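Local coordinates for putative phosphosugar isomerase (Clostridium difficile, PDB 3G68) that probably binds phosphosugars through paired SIS domains and may catalyse their isomerisation, at the interface of chains A and B. Coordinates in Å, arbitrary orientation; residue numbers count along the deposited sequence, not the author numbering. Chains: chain A/B, Putative phosphosugar isomerase.

Contacts 1 and 2 lie on one face between chains A and B, with the centres of their C-alpha atoms about 19 Å apart. Helix 170-184 of chain B runs through both. It gives B:Ser170, B:Glu171 and B:Asn174 to contact 1 and B:Asp182 to contact 2, and B:Arg186 follows just beyond its end. Chain A answers with helix 11-25 and A:Asn134 in contact 1, then with A:Met2 and A:Glu137 in contact 2. Contact 1 rests on stacked amides, a weak hydrogen bond and a water bridge, whereas contact 2 carries a salt bridge. The assembly holds four copies, but the structure alone does not show this pairing is biological.

Contact 1: the interface of chains A and B. Residues chain A 17, 21, 24, 134; chain B 170-171, 174.
A:Asn21 and B:Asn174 meet face to face where helix 11-25 of one double-SIS-domain protein lies against helix 170-184 of another copy. The two amide planes are only 4° apart and stacked. The side chains cross at about a right angle. CG of A:Asn21 is 3.6 Å from CG of B:Asn174. The amide nitrogen ND2 of A:Asn21 sits 3.5 Å from the amide oxygen OD1 of B:Asn174, over the face of the group. OD1 of A:Asn21 comes nearest CB of B:Asn174, and CB of A:Asn21 comes nearest its ND2. This is stacking contact between polar groups. Both residues have CG anti to the backbone N (chi1 -164° in A:Asn21, -177° in B:Asn174), which sends each amide towards the opposite helix. B:Asn174 loses 60 Å² of surface to chain A.

Packing continues on two flanks. CB of A:Asn134, from a loop, lies 3.9 Å from OD1 of B:Asn174. Its amide is steeply inclined to that of B:Asn174, so this pair does not stack. A:Ser24, near the end of helix 11-25, lies alongside the methylene part of B:Glu171, at the start of helix 170-184. CB of A:Ser24 is 4.0 Å from CG of B:Glu171.

Direct polar bonding is slight. The hydroxyl OG of A:Ser24 makes a weak hydrogen bond of 3.3 Å to the carboxylate oxygen OE2 of B:Glu171. The B:Glu171 chain is extended beyond CG, which carries the carboxylate past the serine.

A water molecule links the other flank. ND2 of B:Asn174 is hydrogen-bonded to water 1 at 2.8 Å, in a nearly straight bond. The water would help to hold the rotation of the B:Asn174 amide. Water 1 is also 3.1 Å from the carboxylate oxygen OE1 of A:Glu17. A:Glu17 and B:Asn174 slide past each other in opposite directions, and the water joins their polar ends.

Contact 2: the interface of chains A and B. Residues chain A 2, 137; chain B 182, 186.
A:Glu137 and B:Arg186 form a salt bridge in a mixed polar and apolar interface between two copies of the protein. The patch joins a loop and the N-terminal stretch of chain A to the end of helix 170-184 of chain B and the residues just after it. It ties chains A and B together within the deposited tetramer, although the structure alone does not show whether this pairing is biological.

The carboxylate oxygen OE2 of A:Glu137 is 3.0 Å from the guanidinium nitrogen NH2 of B:Arg186. The N-H points away from the oxygen, so the link is ionic rather than a hydrogen bond. The two side chains cross at about a right angle, yet their flat groups are turned only 19° from parallel. The arginine is extended from CG to NE, which lets its guanidinium reach the glutamate.

Water 2 ties the same groups together. Water 2 lies 2.6 Å from OE2 of A:Glu137 and 2.9 Å from the backbone carbonyl O of B:Asp182. NE of B:Arg186 is hydrogen-bonded to water 2 at 3.1 Å, in a moderately bent bond. The water thus joins both partners of the salt bridge to the chain B backbone.

B:Asp182 approaches A:Glu137 with its carboxylate stacked obliquely on the other, their planes 28° apart. If both carboxylates are charged they would tend to repel, and B:Arg186 may offset this. The backbone N of A:Glu137 also makes a weak hydrogen bond of 3.4 Å to OD1 of B:Asp182. CG of A:Glu137 lies between its backbone N and carbonyl carbon (chi1 61°), a crowded position that turns the carboxylate towards chain B.

The apolar part is A:Met2, a selenomethionine. It crosses the aliphatic stem of B:Arg186 obliquely with SE and CE. The selenium SE of A:Met2 rests 3.8 Å from CG of B:Arg186.

Contact 1: the interface of chains A and B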
loop_
_atom_site.group_PDB
_atom_site.type_symbol
_atom_site.label_atom_id
_atom_site.label_comp_id
_atom_site.label_asym_id
_atom_site.label_seq_id
_atom_site.Cartn_x
_atom_site.Cartn_y
_atom_site.Cartn_z
ATOM N N GLU A 17 -19.203 16.472 -20.533
ATOM C CA GLU A 17 -20.173 15.640 -21.295
ATOM C C GLU A 17 -20.722 14.496 -20.457
ATOM O O GLU A 17 -21.886 14.141 -20.591
ATOM C CB GLU A 17 -19.576 15.142 -22.629
ATOM C CG GLU A 17 -19.388 16.279 -23.678
ATOM C CD GLU A 17 -20.692 16.955 -24.137
ATOM O OE1 GLU A 17 -21.740 16.282 -24.243
ATOM O OE2 GLU A 17 -20.674 18.187 -24.388
ATOM N N ASN A 21 -24.584 13.671 -19.661
ATOM C CA ASN A 21 -25.204 12.363 -19.954
ATOM C C ASN A 21 -25.749 11.604 -18.730
ATOM O O ASN A 21 -26.410 10.557 -18.888
ATOM C CB ASN A 21 -24.160 11.494 -20.656
ATOM C CG ASN A 21 -24.755 10.294 -21.346
ATOM O OD1 ASN A 21 -25.773 10.405 -22.070
ATOM N ND2 ASN A 21 -24.128 9.129 -21.143
ATOM N N SER A 24 -29.493 10.312 -18.265
ATOM C CA SER A 24 -29.784 9.204 -19.121
ATOM C C SER A 24 -29.035 7.952 -18.664
ATOM O O SER A 24 -29.632 6.886 -18.481
ATOM C CB SER A 24 -29.423 9.586 -20.558
ATOM O OG SER A 24 -29.915 8.613 -21.428
ATOM N N ASN A 134 -17.855 7.396 -20.142
ATOM C CA ASN A 134 -17.792 7.872 -21.516
ATOM C C ASN A 134 -16.691 8.918 -21.693
ATOM O O ASN A 134 -16.952 10.083 -22.000
ATOM C CB ASN A 134 -19.210 8.337 -21.948
ATOM C CG ASN A 134 -20.198 7.157 -22.092
ATOM O OD1 ASN A 134 -21.267 7.087 -21.453
ATOM N ND2 ASN A 134 -19.815 6.215 -22.918
ATOM N N SER B 170 -30.769 10.402 -26.629
ATOM C CA SER B 170 -29.817 11.243 -25.907
ATOM C C SER B 170 -28.473 10.542 -25.783
ATOM O O SER B 170 -27.448 11.217 -25.894
ATOM C CB SER B 170 -30.337 11.665 -24.526
ATOM O OG SER B 170 -31.438 12.537 -24.717
ATOM N N GLU B 171 -28.463 9.224 -25.549
ATOM C CA GLU B 171 -27.191 8.525 -25.419
ATOM C C GLU B 171 -26.466 8.450 -26.755
ATOM O O GLU B 171 -25.247 8.516 -26.783
ATOM C CB GLU B 171 -27.352 7.153 -24.759
ATOM C CG GLU B 171 -27.669 7.284 -23.256
ATOM C CD GLU B 171 -27.793 5.954 -22.529
ATOM O OE1 GLU B 171 -27.774 4.892 -23.191
ATOM O OE2 GLU B 171 -27.934 5.967 -21.288
ATOM N N ASN B 174 -24.754 11.727 -27.247
ATOM C CA ASN B 174 -23.538 11.657 -26.437
ATOM C C ASN B 174 -22.423 10.777 -27.063
ATOM O O ASN B 174 -21.250 11.113 -27.045
ATOM C CB ASN B 174 -23.881 11.092 -25.050
ATOM C CG ASN B 174 -22.681 11.058 -24.143
ATOM O OD1 ASN B 174 -22.100 9.997 -23.894
ATOM N ND2 ASN B 174 -22.258 12.228 -23.706
HETATM O O HOH W 1 -24.047 14.248 -24.280
#

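Contact 2: the interface of chains A and B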
loop_
_atom_site.group_PDB
_atom_site.type_symbol
_atom_site.label_atom_id
_atom_site.label_comp_id
_atom_site.label_asym_id
_atom_site.label_seq_id
_atom_site.Cartn_x
_atom_site.Cartn_y
_atom_site.Cartn_z
HETATM N N MSE A 2 -0.440 9.666 -29.496
HETATM C CA MSE A 2 -1.092 10.495 -28.484
HETATM C C MSE A 2 -0.277 10.353 -27.191
HETATM O O MSE A 2 0.259 9.298 -26.906
HETATM C CB MSE A 2 -2.588 10.173 -28.236
HETATM C CG MSE A 2 -3.577 10.787 -29.269
HETATM SE SE MSE A 2 -3.500 9.785 -30.829
HETATM C CE MSE A 2 -4.509 8.097 -30.226
ATOM N N GLU A 137 -11.505 6.749 -26.070
ATOM C CA GLU A 137 -10.297 5.910 -26.079
ATOM C C GLU A 137 -9.110 6.608 -25.420
ATOM O O GLU A 137 -8.975 7.830 -25.427
ATOM C CB GLU A 137 -9.924 5.418 -27.488
ATOM C CG GLU A 137 -9.598 6.496 -28.521
ATOM C CD GLU A 137 -9.959 6.061 -29.996
ATOM O OE1 GLU A 137 -10.186 4.846 -30.276
ATOM O OE2 GLU A 137 -10.065 6.961 -30.851
ATOM N N ASP B 182 -12.891 12.053 -29.934
ATOM C CA ASP B 182 -11.823 11.098 -30.226
ATOM C C ASP B 182 -11.019 11.545 -31.475
ATOM O O ASP B 182 -9.814 11.356 -31.487
ATOM C CB ASP B 182 -12.355 9.685 -30.507
ATOM C CG ASP B 182 -12.817 8.920 -29.272
ATOM O OD1 ASP B 182 -12.489 9.261 -28.125
ATOM O OD2 ASP B 182 -13.487 7.887 -29.492
ATOM N N ARG B 186 -6.704 13.451 -31.662
ATOM C CA ARG B 186 -5.608 12.961 -32.520
ATOM C C ARG B 186 -4.955 14.062 -33.340
ATOM O O ARG B 186 -3.914 13.840 -33.973
ATOM C CB ARG B 186 -6.138 11.888 -33.476
ATOM C CG ARG B 186 -6.653 10.688 -32.706
ATOM C CD ARG B 186 -6.980 9.589 -33.652
ATOM N NE ARG B 186 -7.342 8.380 -32.950
ATOM C CZ ARG B 186 -7.561 7.213 -33.538
ATOM N NH1 ARG B 186 -7.453 7.083 -34.852
ATOM N NH2 ARG B 186 -7.881 6.159 -32.794
HETATM O O HOH W 2 -8.559 9.024 -30.229
#